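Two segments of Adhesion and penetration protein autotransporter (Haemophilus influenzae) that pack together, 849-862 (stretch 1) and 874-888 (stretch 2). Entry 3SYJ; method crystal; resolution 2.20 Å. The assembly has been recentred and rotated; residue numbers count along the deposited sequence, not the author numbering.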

ATOM      1  N   ARG A 849      -8.296  -3.177  19.226  1.00 43.58           N
ATOM      2  CA  ARG A 849      -7.745  -3.977  20.317  1.00 50.00           C
ATOM      3  C   ARG A 849      -8.166  -5.448  20.247  1.00 48.29           C
ATOM      4  O   ARG A 849      -7.385  -6.336  20.581  1.00 51.29           O
ATOM      5  CB  ARG A 849      -8.127  -3.375  21.672  1.00 52.05           C
ATOM      6  CG  ARG A 849      -7.956  -4.322  22.851  1.00 49.59           C
ATOM      7  CD  ARG A 849      -6.499  -4.702  23.075  1.00 54.20           C
ATOM      8  NE  ARG A 849      -6.386  -5.858  23.964  1.00 66.28           N
ATOM      9  CZ  ARG A 849      -5.939  -7.057  23.592  1.00 61.02           C
ATOM     10  NH1 ARG A 849      -5.538  -7.260  22.345  1.00 57.76           N
ATOM     11  NH2 ARG A 849      -5.877  -8.052  24.471  1.00 56.67           N
ATOM     12  N   PHE A 850      -9.397  -5.708  19.821  1.00 45.70           N
ATOM     13  CA  PHE A 850      -9.865  -7.085  19.679  1.00 44.13           C
ATOM     14  C   PHE A 850     -10.171  -7.415  18.225  1.00 44.49           C
ATOM     15  O   PHE A 850     -10.641  -6.561  17.464  1.00 44.17           O
ATOM     16  CB  PHE A 850     -11.090  -7.352  20.560  1.00 43.73           C
ATOM     17  CG  PHE A 850     -10.791  -7.332  22.031  1.00 43.35           C
ATOM     18  CD1 PHE A 850     -10.060  -8.354  22.615  1.00 44.43           C
ATOM     19  CD2 PHE A 850     -11.238  -6.292  22.830  1.00 46.42           C
ATOM     20  CE1 PHE A 850      -9.781  -8.342  23.968  1.00 44.51           C
ATOM     21  CE2 PHE A 850     -10.963  -6.272  24.187  1.00 47.75           C
ATOM     22  CZ  PHE A 850     -10.234  -7.298  24.757  1.00 47.95           C
ATOM     23  N   ASN A 851      -9.899  -8.659  17.843  1.00 45.90           N
ATOM     24  CA  ASN A 851     -10.052  -9.082  16.455  1.00 42.09           C
ATOM     25  C   ASN A 851     -11.177 -10.081  16.249  1.00 42.44           C
ATOM     26  O   ASN A 851     -11.594 -10.770  17.182  1.00 40.99           O
ATOM     27  CB  ASN A 851      -8.744  -9.676  15.931  1.00 38.91           C
ATOM     28  CG  ASN A 851      -7.622  -8.664  15.890  1.00 41.39           C
ATOM     29  OD1 ASN A 851      -7.854  -7.465  15.715  1.00 40.44           O
ATOM     30  ND2 ASN A 851      -6.394  -9.142  16.049  1.00 42.46           N
ATOM     31  N   THR A 852     -11.652 -10.156  15.013  1.00 40.15           N
ATOM     32  CA  THR A 852     -12.668 -11.121  14.629  1.00 42.11           C
ATOM     33  C   THR A 852     -12.220 -11.875  13.384  1.00 39.58           C
ATOM     34  O   THR A 852     -11.808 -11.273  12.392  1.00 37.41           O
ATOM     35  CB  THR A 852     -14.021 -10.434  14.337  1.00 42.46           C
ATOM     36  OG1 THR A 852     -14.499  -9.783  15.520  1.00 42.21           O
ATOM     37  CG2 THR A 852     -15.053 -11.451  13.866  1.00 38.39           C
ATOM     38  N   LEU A 853     -12.289 -13.197  13.444  1.00 35.25           N
ATOM     39  CA  LEU A 853     -12.091 -14.008  12.259  1.00 34.49           C
ATOM     40  C   LEU A 853     -13.453 -14.447  11.740  1.00 37.07           C
ATOM     41  O   LEU A 853     -14.209 -15.107  12.449  1.00 38.30           O
ATOM     42  CB  LEU A 853     -11.218 -15.220  12.576  1.00 35.42           C
ATOM     43  CG  LEU A 853     -11.110 -16.309  11.503  1.00 37.61           C
ATOM     44  CD1 LEU A 853     -10.636 -15.746  10.164  1.00 33.17           C
ATOM     45  CD2 LEU A 853     -10.196 -17.428  11.980  1.00 28.78           C
ATOM     46  N   THR A 854     -13.765 -14.067  10.508  1.00 34.53           N
ATOM     47  CA  THR A 854     -15.021 -14.450   9.879  1.00 32.97           C
ATOM     48  C   THR A 854     -14.771 -15.553   8.862  1.00 38.57           C
ATOM     49  O   THR A 854     -13.904 -15.418   7.999  1.00 38.82           O
ATOM     50  CB  THR A 854     -15.662 -13.252   9.146  1.00 40.21           C
ATOM     51  OG1 THR A 854     -15.926 -12.197  10.079  1.00 34.64           O
ATOM     52  CG2 THR A 854     -16.959 -13.668   8.462  1.00 36.88           C
ATOM     53  N   VAL A 855     -15.529 -16.644   8.968  1.00 42.06           N
ATOM     54  CA  VAL A 855     -15.452 -17.742   8.005  1.00 38.57           C
ATOM     55  C   VAL A 855     -16.763 -17.895   7.231  1.00 42.52           C
ATOM     56  O   VAL A 855     -17.587 -18.751   7.554  1.00 45.02           O
ATOM     57  CB  VAL A 855     -15.118 -19.076   8.689  1.00 39.76           C
ATOM     58  CG1 VAL A 855     -14.898 -20.164   7.643  1.00 37.25           C
ATOM     59  CG2 VAL A 855     -13.895 -18.921   9.583  1.00 32.72           C
ATOM     60  N   ASN A 856     -16.937 -17.066   6.206  1.00 39.34           N
ATOM     61  CA  ASN A 856     -18.177 -17.016   5.435  1.00 42.63           C
ATOM     62  C   ASN A 856     -18.604 -18.354   4.845  1.00 46.07           C
ATOM     63  O   ASN A 856     -19.789 -18.589   4.622  1.00 54.51           O
ATOM     64  CB  ASN A 856     -18.062 -15.979   4.314  1.00 42.16           C
ATOM     65  CG  ASN A 856     -18.023 -14.550   4.838  1.00 54.41           C
ATOM     66  OD1 ASN A 856     -17.232 -13.727   4.371  1.00 58.05           O
ATOM     67  ND2 ASN A 856     -18.874 -14.251   5.818  1.00 51.71           N
ATOM     68  N   GLY A 857     -17.635 -19.223   4.587  1.00 41.40           N
ATOM     69  CA  GLY A 857     -17.909 -20.499   3.954  1.00 41.90           C
ATOM     70  C   GLY A 857     -17.908 -21.623   4.961  1.00 41.30           C
ATOM     71  O   GLY A 857     -18.381 -21.451   6.079  1.00 46.13           O
ATOM     72  N   LYS A 858     -17.369 -22.773   4.572  1.00 45.79           N
ATOM     73  CA  LYS A 858     -17.313 -23.923   5.467  1.00 46.92           C
ATOM     74  C   LYS A 858     -16.011 -24.005   6.257  1.00 47.56           C
ATOM     75  O   LYS A 858     -14.928 -24.087   5.680  1.00 49.20           O
ATOM     76  CB  LYS A 858     -17.524 -25.232   4.696  1.00 51.27           C
ATOM     77  CG  LYS A 858     -17.310 -26.484   5.548  1.00 51.41           C
ATOM     78  CD  LYS A 858     -17.436 -27.759   4.727  1.00 59.10           C
ATOM     79  CE  LYS A 858     -18.889 -28.084   4.418  1.00 72.25           C
ATOM     80  NZ  LYS A 858     -19.019 -29.264   3.507  1.00 71.24           N
ATOM     81  N   LEU A 859     -16.127 -23.974   7.581  1.00 45.33           N
ATOM     82  CA  LEU A 859     -15.021 -24.335   8.449  1.00 42.72           C
ATOM     83  C   LEU A 859     -15.165 -25.823   8.714  1.00 44.14           C
ATOM     84  O   LEU A 859     -16.283 -26.331   8.791  1.00 50.51           O
ATOM     85  CB  LEU A 859     -15.075 -23.555   9.765  1.00 43.21           C
ATOM     86  CG  LEU A 859     -14.365 -24.211  10.959  1.00 39.05           C
ATOM     87  CD1 LEU A 859     -12.854 -24.080  10.849  1.00 38.91           C
ATOM     88  CD2 LEU A 859     -14.845 -23.613  12.263  1.00 39.74           C
ATOM     89  N   SER A 860     -14.044 -26.526   8.836  1.00 42.01           N
ATOM     90  CA  SER A 860     -14.073 -27.962   9.086  1.00 39.67           C
ATOM     91  C   SER A 860     -12.731 -28.469   9.592  1.00 37.64           C
ATOM     92  O   SER A 860     -11.710 -27.788   9.477  1.00 38.61           O
ATOM     93  CB  SER A 860     -14.479 -28.726   7.824  1.00 44.54           C
ATOM     94  OG  SER A 860     -13.536 -28.536   6.784  1.00 42.99           O
ATOM     95  N   GLY A 861     -12.745 -29.671  10.157  1.00 42.85           N
ATOM     96  CA  GLY A 861     -11.538 -30.288  10.672  1.00 40.05           C
ATOM     97  C   GLY A 861     -11.459 -30.201  12.181  1.00 37.80           C
ATOM     98  O   GLY A 861     -12.480 -30.227  12.867  1.00 39.88           O
ATOM     99  N   GLN A 862     -10.240 -30.092  12.696  1.00 37.83           N
ATOM    100  CA  GLN A 862     -10.016 -30.000  14.131  1.00 42.05           C
ATOM    101  C   GLN A 862      -8.752 -29.193  14.437  1.00 39.87           C
ATOM    102  O   GLN A 862      -7.803 -29.184  13.652  1.00 40.07           O
ATOM    103  CB  GLN A 862      -9.943 -31.400  14.760  1.00 43.91           C
ATOM    104  CG  GLN A 862      -8.616 -32.129  14.583  1.00 45.23           C
ATOM    105  CD  GLN A 862      -7.564 -31.714  15.608  1.00 46.92           C
ATOM    106  OE1 GLN A 862      -7.881 -31.137  16.652  1.00 49.72           O
ATOM    107  NE2 GLN A 862      -6.305 -32.009  15.311  1.00 40.33           N
ATOM    108  N   TYR A 874     -16.874  -6.999  28.975  1.00 41.84           N
ATOM    109  CA  TYR A 874     -17.523  -8.016  28.145  1.00 44.45           C
ATOM    110  C   TYR A 874     -17.168  -7.884  26.656  1.00 45.46           C
ATOM    111  O   TYR A 874     -18.039  -7.918  25.784  1.00 35.95           O
ATOM    112  CB  TYR A 874     -19.036  -8.052  28.386  1.00 42.54           C
ATOM    113  CG  TYR A 874     -19.405  -8.732  29.688  1.00 42.95           C
ATOM    114  CD1 TYR A 874     -19.470 -10.117  29.775  1.00 47.26           C
ATOM    115  CD2 TYR A 874     -19.671  -7.991  30.835  1.00 44.25           C
ATOM    116  CE1 TYR A 874     -19.800 -10.750  30.967  1.00 47.43           C
ATOM    117  CE2 TYR A 874     -20.000  -8.613  32.034  1.00 43.86           C
ATOM    118  CZ  TYR A 874     -20.062  -9.994  32.095  1.00 47.77           C
ATOM    119  OH  TYR A 874     -20.389 -10.627  33.278  1.00 41.48           O
ATOM    120  N   LYS A 875     -15.870  -7.745  26.395  1.00 44.21           N
ATOM    121  CA  LYS A 875     -15.328  -7.670  25.043  1.00 40.02           C
ATOM    122  C   LYS A 875     -14.340  -8.810  24.842  1.00 43.66           C
ATOM    123  O   LYS A 875     -13.789  -9.333  25.811  1.00 41.83           O
ATOM    124  CB  LYS A 875     -14.596  -6.342  24.840  1.00 46.84           C
ATOM    125  CG  LYS A 875     -15.463  -5.100  24.992  1.00 45.40           C
ATOM    126  CD  LYS A 875     -14.612  -3.859  25.238  1.00 47.15           C
ATOM    127  CE  LYS A 875     -13.759  -3.500  24.025  1.00 58.76           C
ATOM    128  NZ  LYS A 875     -14.538  -2.826  22.943  1.00 57.95           N
ATOM    129  N   SER A 876     -14.109  -9.188  23.586  1.00 42.70           N
ATOM    130  CA  SER A 876     -13.129 -10.225  23.268  1.00 39.59           C
ATOM    131  C   SER A 876     -12.906 -10.394  21.768  1.00 40.04           C
ATOM    132  O   SER A 876     -13.601  -9.790  20.945  1.00 35.35           O
ATOM    133  CB  SER A 876     -13.563 -11.567  23.852  1.00 36.85           C
ATOM    134  OG  SER A 876     -14.497 -12.204  23.004  1.00 38.07           O
ATOM    135  N   ASP A 877     -11.928 -11.228  21.421  1.00 39.90           N
ATOM    136  CA  ASP A 877     -11.748 -11.654  20.041  1.00 37.09           C
ATOM    137  C   ASP A 877     -12.975 -12.472  19.678  1.00 37.53           C
ATOM    138  O   ASP A 877     -13.608 -13.067  20.549  1.00 35.04           O
ATOM    139  CB  ASP A 877     -10.487 -12.507  19.886  1.00 37.01           C
ATOM    140  CG  ASP A 877      -9.209 -11.728  20.152  1.00 41.10           C
ATOM    141  OD1 ASP A 877      -9.120 -10.552  19.731  1.00 41.53           O
ATOM    142  OD2 ASP A 877      -8.288 -12.300  20.774  1.00 38.32           O
ATOM    143  N   LYS A 878     -13.315 -12.504  18.395  1.00 37.23           N
ATOM    144  CA  LYS A 878     -14.523 -13.183  17.953  1.00 37.33           C
ATOM    145  C   LYS A 878     -14.244 -14.194  16.848  1.00 38.31           C
ATOM    146  O   LYS A 878     -13.356 -14.002  16.020  1.00 40.53           O
ATOM    147  CB  LYS A 878     -15.562 -12.162  17.477  1.00 38.02           C
ATOM    148  CG  LYS A 878     -16.091 -11.252  18.580  1.00 40.01           C
ATOM    149  CD  LYS A 878     -16.801 -12.063  19.660  1.00 44.77           C
ATOM    150  CE  LYS A 878     -16.875 -11.315  20.989  1.00 42.91           C
ATOM    151  NZ  LYS A 878     -17.789 -10.150  20.928  1.00 45.07           N
ATOM    152  N   LEU A 879     -15.004 -15.280  16.852  1.00 34.29           N
ATOM    153  CA  LEU A 879     -14.978 -16.239  15.761  1.00 35.07           C
ATOM    154  C   LEU A 879     -16.381 -16.286  15.171  1.00 40.98           C
ATOM    155  O   LEU A 879     -17.318 -16.769  15.806  1.00 41.02           O
ATOM    156  CB  LEU A 879     -14.542 -17.617  16.260  1.00 35.64           C
ATOM    157  CG  LEU A 879     -14.432 -18.755  15.243  1.00 35.79           C
ATOM    158  CD1 LEU A 879     -13.507 -18.375  14.094  1.00 34.76           C
ATOM    159  CD2 LEU A 879     -13.957 -20.033  15.923  1.00 31.67           C
ATOM    160  N   LYS A 880     -16.521 -15.752  13.962  1.00 41.51           N
ATOM    161  CA  LYS A 880     -17.815 -15.647  13.297  1.00 40.44           C
ATOM    162  C   LYS A 880     -17.953 -16.722  12.223  1.00 37.94           C
ATOM    163  O   LYS A 880     -17.221 -16.722  11.239  1.00 40.73           O
ATOM    164  CB  LYS A 880     -17.969 -14.254  12.685  1.00 40.50           C
ATOM    165  CG  LYS A 880     -19.278 -14.021  11.961  1.00 45.26           C
ATOM    166  CD  LYS A 880     -19.394 -12.581  11.479  1.00 45.41           C
ATOM    167  CE  LYS A 880     -19.515 -11.616  12.649  1.00 51.14           C
ATOM    168  NZ  LYS A 880     -20.054 -10.294  12.221  1.00 57.73           N
ATOM    169  N   LEU A 881     -18.895 -17.638  12.416  1.00 40.27           N
ATOM    170  CA  LEU A 881     -19.035 -18.783  11.524  1.00 39.47           C
ATOM    171  C   LEU A 881     -20.381 -18.793  10.809  1.00 43.98           C
ATOM    172  O   LEU A 881     -21.267 -18.000  11.118  1.00 47.79           O
ATOM    173  CB  LEU A 881     -18.851 -20.086  12.305  1.00 42.52           C
ATOM    174  CG  LEU A 881     -17.613 -20.170  13.197  1.00 38.78           C
ATOM    175  CD1 LEU A 881     -17.571 -21.506  13.913  1.00 35.06           C
ATOM    176  CD2 LEU A 881     -16.352 -19.958  12.375  1.00 34.92           C
ATOM    177  N   SER A 882     -20.524 -19.699   9.848  1.00 45.45           N
ATOM    178  CA  SER A 882     -21.767 -19.839   9.105  1.00 46.66           C
ATOM    179  C   SER A 882     -22.470 -21.134   9.499  1.00 49.37           C
ATOM    180  O   SER A 882     -22.034 -21.836  10.410  1.00 50.59           O
ATOM    181  CB  SER A 882     -21.485 -19.855   7.606  1.00 47.60           C
ATOM    182  OG  SER A 882     -20.914 -21.097   7.224  1.00 47.75           O
ATOM    183  N   ASN A 883     -23.554 -21.451   8.804  1.00 54.17           N
ATOM    184  CA  ASN A 883     -24.268 -22.696   9.047  1.00 59.37           C
ATOM    185  C   ASN A 883     -23.446 -23.921   8.670  1.00 57.79           C
ATOM    186  O   ASN A 883     -23.675 -25.013   9.189  1.00 59.43           O
ATOM    187  CB  ASN A 883     -25.598 -22.707   8.295  1.00 67.92           C
ATOM    188  CG  ASN A 883     -26.724 -22.091   9.104  1.00 77.40           C
ATOM    189  OD1 ASN A 883     -27.514 -21.296   8.590  1.00 78.13           O
ATOM    190  ND2 ASN A 883     -26.801 -22.455  10.383  1.00 67.60           N
ATOM    191  N   ASP A 884     -22.485 -23.732   7.771  1.00 56.45           N
ATOM    192  CA  ASP A 884     -21.655 -24.833   7.286  1.00 54.02           C
ATOM    193  C   ASP A 884     -20.573 -25.280   8.271  1.00 53.61           C
ATOM    194  O   ASP A 884     -20.033 -26.378   8.142  1.00 62.57           O
ATOM    195  CB  ASP A 884     -21.020 -24.480   5.940  1.00 55.17           C
ATOM    196  CG  ASP A 884     -21.884 -24.889   4.762  1.00 68.80           C
ATOM    197  OD1 ASP A 884     -21.353 -24.971   3.631  1.00 70.10           O
ATOM    198  OD2 ASP A 884     -23.093 -25.137   4.971  1.00 64.41           O
ATOM    199  N   ALA A 885     -20.252 -24.440   9.248  1.00 44.56           N
ATOM    200  CA  ALA A 885     -19.229 -24.788  10.228  1.00 43.65           C
ATOM    201  C   ALA A 885     -19.456 -26.180  10.837  1.00 50.76           C
ATOM    202  O   ALA A 885     -20.595 -26.631  10.965  1.00 56.04           O
ATOM    203  CB  ALA A 885     -19.158 -23.734  11.312  1.00 42.91           C
ATOM    204  N   GLU A 886     -18.367 -26.851  11.205  1.00 47.89           N
ATOM    205  CA  GLU A 886     -18.424 -28.188  11.796  1.00 46.85           C
ATOM    206  C   GLU A 886     -17.028 -28.633  12.213  1.00 43.87           C
ATOM    207  O   GLU A 886     -16.038 -28.045  11.788  1.00 42.16           O
ATOM    208  CB  GLU A 886     -19.014 -29.192  10.804  1.00 54.64           C
ATOM    209  CG  GLU A 886     -18.095 -29.544   9.639  1.00 55.57           C
ATOM    210  CD  GLU A 886     -18.802 -30.339   8.550  1.00 64.15           C
ATOM    211  OE1 GLU A 886     -20.030 -30.544   8.663  1.00 65.79           O
ATOM    212  OE2 GLU A 886     -18.133 -30.755   7.577  1.00 63.24           O
ATOM    213  N   GLY A 887     -16.948 -29.667  13.044  1.00 50.58           N
ATOM    214  CA  GLY A 887     -15.663 -30.173  13.503  1.00 47.43           C
ATOM    215  C   GLY A 887     -15.479 -30.091  15.007  1.00 44.66           C
ATOM    216  O   GLY A 887     -16.368 -29.641  15.725  1.00 45.34           O
ATOM    217  N   ASP A 888     -14.318 -30.533  15.485  1.00 47.83           N
ATOM    218  CA  ASP A 888     -14.006 -30.506  16.914  1.00 51.31           C
ATOM    219  C   ASP A 888     -12.863 -29.548  17.236  1.00 48.14           C
ATOM    220  O   ASP A 888     -11.745 -29.709  16.747  1.00 45.31           O
ATOM    221  CB  ASP A 888     -13.660 -31.906  17.425  1.00 54.60           C
ATOM    222  CG  ASP A 888     -14.891 -32.707  17.807  1.00 67.70           C
ATOM    223  OD1 ASP A 888     -14.873 -33.331  18.891  1.00 75.45           O
ATOM    224  OD2 ASP A 888     -15.875 -32.706  17.032  1.00 64.30           O
TER
HETATM  225  O   HOH W   1     -18.063 -21.061   8.764  1.00 42.12           O

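Parallel β-strands illustrate a general rule: backbone donors and acceptors facing a neighbour usually find a partner, and where the ladder starts or breaks, a side chain or a water can supply it. The two segments of this autotransporter, which bury 1096 Å² between them, show both halves of the rule.

The ladder is regular where strand 852-855 runs parallel to strand 878-881, their directions 12° apart. Lys 878 N donates to Asn 851 O (2.7 Å), Leu 853 N to Lys 878 O (2.9 Å), Lys 880 N to Leu 853 O (2.8 Å) and Val 855 N to Lys 880 O (2.8 Å). Lys 878, Leu 853 and Lys 880 thus each use both backbone groups across the seam. Just before the ladder, a side chain supplies the acceptor: Asn 851 N points almost straight at Asp 877 OD1 (2.8 Å, 176°). The short, buried carboxylate of Asp 877, in the m rotamer, suits this task, and both its oxygens have further partners elsewhere in the structure.

Beyond Val 855 the strands part, and water 1 fills the gap. It donates to Val 855 O (2.7 Å) and accepts from Ser 882 N (3.0 Å), joining two groups that are 3.8 Å apart. The CB of Ser 882 points toward the first stretch, and Ser 882 OG donates to Gly 857 O (2.8 Å) while accepting from Asp 884 N (3.1 Å). One small side chain therefore ties the type I turn, Ser 882 to Ala 885, to the opposing loop.

Pairing then resumes less tightly. Glu 886 N makes a weak bond to Leu 859 O (3.2 Å, 123°), and Asp 888 N reaches Gly 861 O (3.2 Å). Gly 887 fits where a side chain could not: a CB would lie 2.2 Å from Gly 861 O, and its backbone angles themselves call for glycine.

Alternation sorts the side chains. Thr 852, Thr 854, Lys 878 and Lys 880 share one face of the sheet, all partly exposed, with the ends of the lysines leading away from the first stretch. Leu 853 and Leu 879 take the other face and are buried, with Leu 853 CD2 4.0 Å from Leu 879 CD1. Leu 881 extends the apolar packing through CD2 to Val 855 CG2 (3.9 Å) and CD1 to Leu 859 CD2 (3.8 Å). Before the ladder, Phe 850 lays a ring face against the backbone, with Ser 876 CA 3.9 Å from the ring centroid, a CH-π contact over the ring face.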